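Local coordinates for 4-hydroxy-3-methylbut-2-enyl diphosphate reductase, apicoplast (Plasmodium falciparum, PDB 4N7B), which reduces (E)-4-hydroxy-3-methylbut-2-enyl diphosphate to isopentenyl and dimethylallyl diphosphate with an iron-sulfur cluster, the last step of the apicoplast isoprenoid-precursor pathway, at residues A[464-478]-A[493-505]. Numbering follows the deposited sequence.
Sequences VHDLDQQILKNVNKI and KFVNLLTNPPFNY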
# COMPACT_ATOMS: atom_id res chain seq x y z
N VAL A 464 -4.95 -20.01 -0.62
CA VAL A 464 -4.39 -21.36 -0.43
C VAL A 464 -4.46 -22.22 -1.66
O VAL A 464 -3.63 -23.10 -1.83
CB VAL A 464 -5.11 -22.21 0.65
CG1 VAL A 464 -4.57 -21.89 2.00
CG2 VAL A 464 -6.61 -22.06 0.54
N HIS A 465 -5.47 -22.01 -2.49
CA HIS A 465 -5.59 -22.79 -3.70
C HIS A 465 -4.33 -22.63 -4.55
O HIS A 465 -3.94 -23.57 -5.25
CB HIS A 465 -6.84 -22.38 -4.50
CG HIS A 465 -7.00 -23.13 -5.79
ND1 HIS A 465 -7.56 -24.39 -5.86
CD2 HIS A 465 -6.68 -22.79 -7.06
CE1 HIS A 465 -7.57 -24.80 -7.12
NE2 HIS A 465 -7.04 -23.85 -7.87
N ASP A 466 -3.68 -21.47 -4.48
CA ASP A 466 -2.47 -21.21 -5.30
C ASP A 466 -1.22 -21.87 -4.72
O ASP A 466 -0.18 -21.86 -5.34
CB ASP A 466 -2.18 -19.71 -5.44
CG ASP A 466 -3.32 -18.94 -6.11
OD1 ASP A 466 -3.83 -19.38 -7.16
OD2 ASP A 466 -3.69 -17.87 -5.58
N LEU A 467 -1.31 -22.41 -3.51
CA LEU A 467 -0.15 -23.04 -2.88
C LEU A 467 0.15 -24.36 -3.57
O LEU A 467 -0.72 -25.24 -3.67
CB LEU A 467 -0.38 -23.26 -1.39
CG LEU A 467 0.62 -24.14 -0.63
CD1 LEU A 467 2.00 -23.51 -0.57
CD2 LEU A 467 0.08 -24.41 0.79
N ASP A 468 1.37 -24.49 -4.07
CA ASP A 468 1.89 -25.76 -4.54
C ASP A 468 2.39 -26.51 -3.32
O ASP A 468 3.51 -26.25 -2.87
CB ASP A 468 3.04 -25.53 -5.51
CG ASP A 468 3.73 -26.81 -5.91
OD1 ASP A 468 3.24 -27.90 -5.51
OD2 ASP A 468 4.75 -26.73 -6.64
N GLN A 469 1.57 -27.42 -2.81
CA GLN A 469 1.82 -28.09 -1.53
C GLN A 469 3.11 -28.91 -1.50
O GLN A 469 3.57 -29.32 -0.43
CB GLN A 469 0.61 -28.96 -1.15
CG GLN A 469 -0.60 -28.08 -0.78
CD GLN A 469 -1.89 -28.87 -0.52
OE1 GLN A 469 -1.86 -30.03 -0.13
NE2 GLN A 469 -3.02 -28.22 -0.75
N GLN A 470 3.69 -29.13 -2.67
CA GLN A 470 4.95 -29.87 -2.77
C GLN A 470 6.09 -29.09 -2.15
O GLN A 470 7.07 -29.68 -1.73
CB GLN A 470 5.30 -30.18 -4.22
CG GLN A 470 4.57 -31.39 -4.80
CD GLN A 470 4.74 -32.65 -3.94
OE1 GLN A 470 5.85 -33.18 -3.81
NE2 GLN A 470 3.64 -33.13 -3.36
N ILE A 471 5.97 -27.77 -2.09
CA ILE A 471 7.08 -26.97 -1.60
C ILE A 471 7.18 -27.02 -0.08
O ILE A 471 8.06 -26.38 0.49
CB ILE A 471 6.99 -25.49 -2.01
CG1 ILE A 471 5.99 -24.76 -1.12
CG2 ILE A 471 6.63 -25.37 -3.49
CD1 ILE A 471 5.85 -23.30 -1.44
N LEU A 472 6.27 -27.75 0.56
CA LEU A 472 6.27 -27.88 2.02
C LEU A 472 7.05 -29.13 2.44
O LEU A 472 7.29 -29.36 3.62
CB LEU A 472 4.86 -27.99 2.55
CG LEU A 472 3.90 -26.83 2.29
CD1 LEU A 472 2.47 -27.26 2.63
CD2 LEU A 472 4.32 -25.63 3.09
N LYS A 473 7.43 -29.94 1.46
CA LYS A 473 8.23 -31.12 1.76
C LYS A 473 9.57 -30.61 2.29
O LYS A 473 10.19 -29.72 1.69
CB LYS A 473 8.42 -32.00 0.51
CG LYS A 473 8.29 -33.48 0.81
CD LYS A 473 9.42 -34.30 0.17
CE LYS A 473 8.96 -35.04 -1.08
NZ LYS A 473 10.05 -35.91 -1.63
N ASN A 474 9.99 -31.14 3.44
CA ASN A 474 11.27 -30.72 4.05
C ASN A 474 11.25 -29.33 4.69
O ASN A 474 12.30 -28.85 5.14
CB ASN A 474 12.43 -30.79 3.03
CG ASN A 474 12.49 -32.11 2.27
OD1 ASN A 474 12.80 -32.13 1.07
ND2 ASN A 474 12.20 -33.22 2.97
N VAL A 475 10.11 -28.65 4.74
CA VAL A 475 10.08 -27.44 5.55
C VAL A 475 9.33 -27.67 6.85
O VAL A 475 8.17 -28.10 6.87
CB VAL A 475 9.62 -26.16 4.79
CG1 VAL A 475 9.57 -26.40 3.27
CG2 VAL A 475 8.33 -25.64 5.32
N ASN A 476 10.04 -27.40 7.94
CA ASN A 476 9.55 -27.61 9.28
C ASN A 476 9.08 -26.33 9.95
O ASN A 476 8.21 -26.37 10.79
CB ASN A 476 10.65 -28.26 10.13
CG ASN A 476 11.07 -29.61 9.58
OD1 ASN A 476 10.24 -30.42 9.17
ND2 ASN A 476 12.38 -29.84 9.55
N LYS A 477 9.68 -25.21 9.58
CA LYS A 477 9.25 -23.94 10.16
C LYS A 477 8.88 -22.93 9.09
O LYS A 477 9.66 -22.62 8.20
CB LYS A 477 10.34 -23.39 11.08
CG LYS A 477 10.83 -24.41 12.09
CD LYS A 477 11.24 -23.77 13.39
CE LYS A 477 12.19 -24.68 14.17
NZ LYS A 477 11.74 -26.10 14.18
N ILE A 478 7.67 -22.41 9.23
CA ILE A 478 7.11 -21.43 8.31
C ILE A 478 6.76 -20.12 9.01
O ILE A 478 6.12 -20.09 10.07
CB ILE A 478 5.85 -22.00 7.69
CG1 ILE A 478 6.19 -23.23 6.89
CG2 ILE A 478 5.13 -20.95 6.85
CD1 ILE A 478 4.98 -24.03 6.47
N LYS A 493 -7.33 -19.40 6.09
CA LYS A 493 -7.36 -20.63 5.31
C LYS A 493 -5.97 -21.28 5.29
O LYS A 493 -5.83 -22.51 5.33
CB LYS A 493 -7.81 -20.33 3.88
CG LYS A 493 -9.21 -19.72 3.78
CD LYS A 493 -9.71 -19.73 2.34
CE LYS A 493 -11.08 -19.11 2.24
NZ LYS A 493 -11.70 -19.23 0.87
N PHE A 494 -4.93 -20.47 5.22
CA PHE A 494 -3.58 -21.00 5.33
C PHE A 494 -3.36 -21.64 6.70
O PHE A 494 -2.86 -22.76 6.81
CB PHE A 494 -2.52 -19.93 5.07
CG PHE A 494 -2.20 -19.74 3.60
CD1 PHE A 494 -1.29 -20.57 2.96
CD2 PHE A 494 -2.82 -18.74 2.86
CE1 PHE A 494 -0.99 -20.40 1.61
CE2 PHE A 494 -2.52 -18.57 1.50
CZ PHE A 494 -1.61 -19.40 0.89
N VAL A 495 -3.75 -20.93 7.76
CA VAL A 495 -3.56 -21.46 9.10
C VAL A 495 -4.30 -22.79 9.20
O VAL A 495 -3.77 -23.77 9.71
CB VAL A 495 -4.08 -20.50 10.15
CG1 VAL A 495 -4.13 -21.18 11.52
CG2 VAL A 495 -3.22 -19.25 10.17
N ASN A 496 -5.53 -22.83 8.69
CA ASN A 496 -6.33 -24.04 8.77
C ASN A 496 -5.70 -25.21 8.01
O ASN A 496 -5.61 -26.32 8.53
CB ASN A 496 -7.75 -23.76 8.28
CG ASN A 496 -8.55 -25.03 8.08
OD1 ASN A 496 -9.12 -25.57 9.03
ND2 ASN A 496 -8.57 -25.52 6.85
N LEU A 497 -5.24 -24.97 6.79
CA LEU A 497 -4.60 -26.01 6.01
C LEU A 497 -3.33 -26.52 6.70
O LEU A 497 -3.15 -27.72 6.85
CB LEU A 497 -4.26 -25.46 4.64
CG LEU A 497 -3.50 -26.41 3.70
CD1 LEU A 497 -4.43 -27.48 3.20
CD2 LEU A 497 -2.86 -25.63 2.55
N LEU A 498 -2.47 -25.61 7.13
CA LEU A 498 -1.13 -25.99 7.62
C LEU A 498 -1.07 -26.60 9.01
O LEU A 498 -0.18 -27.40 9.28
CB LEU A 498 -0.18 -24.79 7.54
CG LEU A 498 0.12 -24.31 6.11
CD1 LEU A 498 0.92 -23.03 6.12
CD2 LEU A 498 0.86 -25.37 5.31
N THR A 499 -2.00 -26.22 9.90
CA THR A 499 -1.97 -26.69 11.30
C THR A 499 -2.76 -27.98 11.51
O THR A 499 -2.71 -28.59 12.58
CB THR A 499 -2.52 -25.62 12.27
OG1 THR A 499 -3.91 -25.42 12.00
CG2 THR A 499 -1.80 -24.30 12.07
N ASN A 500 -3.51 -28.38 10.50
CA ASN A 500 -4.23 -29.65 10.52
C ASN A 500 -3.59 -30.73 9.63
O ASN A 500 -2.70 -30.44 8.85
CB ASN A 500 -5.67 -29.42 10.07
CG ASN A 500 -6.47 -28.72 11.12
OD1 ASN A 500 -6.85 -29.33 12.12
ND2 ASN A 500 -6.70 -27.42 10.94
N PRO A 501 -4.05 -31.98 9.78
CA PRO A 501 -3.54 -33.07 8.94
C PRO A 501 -3.79 -32.73 7.48
O PRO A 501 -4.80 -32.09 7.19
CB PRO A 501 -4.38 -34.28 9.36
CG PRO A 501 -4.95 -33.92 10.72
CD PRO A 501 -5.11 -32.43 10.70
N PRO A 502 -2.91 -33.17 6.58
CA PRO A 502 -1.73 -33.99 6.85
C PRO A 502 -0.44 -33.22 7.19
O PRO A 502 0.61 -33.84 7.24
CB PRO A 502 -1.52 -34.71 5.52
CG PRO A 502 -1.94 -33.68 4.50
CD PRO A 502 -3.10 -32.94 5.13
N PHE A 503 -0.52 -31.92 7.42
CA PHE A 503 0.70 -31.12 7.57
C PHE A 503 1.12 -30.95 9.01
O PHE A 503 2.29 -31.11 9.35
CB PHE A 503 0.51 -29.78 6.87
CG PHE A 503 0.25 -29.91 5.40
CD1 PHE A 503 1.23 -30.41 4.56
CD2 PHE A 503 -0.99 -29.61 4.87
CE1 PHE A 503 0.99 -30.57 3.21
CE2 PHE A 503 -1.23 -29.77 3.51
CZ PHE A 503 -0.24 -30.25 2.69
N ASN A 504 0.15 -30.64 9.87
CA ASN A 504 0.37 -30.62 11.31
C ASN A 504 1.52 -29.73 11.79
O ASN A 504 2.25 -30.10 12.70
CB ASN A 504 0.59 -32.04 11.83
CG ASN A 504 -0.63 -32.91 11.64
OD1 ASN A 504 -1.75 -32.51 11.98
ND2 ASN A 504 -0.42 -34.11 11.11
N TYR A 505 1.66 -28.55 11.19
CA TYR A 505 2.54 -27.54 11.75
C TYR A 505 1.92 -27.07 13.06
O TYR A 505 0.73 -26.77 13.12
CB TYR A 505 2.72 -26.36 10.78
CG TYR A 505 3.55 -26.70 9.53
CD1 TYR A 505 2.95 -27.18 8.37
CD2 TYR A 505 4.92 -26.54 9.53
CE1 TYR A 505 3.70 -27.51 7.24
CE2 TYR A 505 5.69 -26.87 8.40
CZ TYR A 505 5.07 -27.35 7.26
OH TYR A 505 5.83 -27.67 6.15
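Tyr505 OH donates to Val475 O over a very short 2.5 Å, the one hydrogen bond between 464-478 and 493-505. That carbonyl lies near the plane of the phenol ring, at its edge. Val475 is the last residue of the type II turn that begins at Leu472, and the bond ties the end of this turn to the chain that has left the helix. Val475 CG2 rests against the same hydroxyl at 3.3 Å, while Ile478 CD1 comes down on a face of the ring, 3.4 Å from Tyr505 CZ and offset toward the rim.

Leu472 reaches the other segment mainly through CD1, which meets Leu498 CD2 at 3.7 Å and sits over one face of Phe503, offset toward the rim, in a CH-pi contact; Pro502 CG lies over the opposite face. At the edge of that ring is Gln469, with OE1 3.3 Å from Phe503 CZ, and its amide plane stands 82° from the ring.

At the far end Val464 places CG1 beside its own backbone N (chi1 -84°), which sets this methyl over the middle of the Phe494 ring, 3.5 Å from the centroid. Between the two ends, Leu467 CD2 touches Leu497 CD2 at 3.6 Å.

Away from the iron-sulfur site, the contact belongs to a beta-alpha-beta crossover: helix 488-499 links parallel strands 477-482 and 506-511, with strand 221-226 between them. Through Phe494 on Ile434, Val436 and Leu461, and Leu498 on Leu222, the helix covers a face of the five-stranded sheet; Tyr505, just before outer strand 506-511, extends the packing onto Leu222.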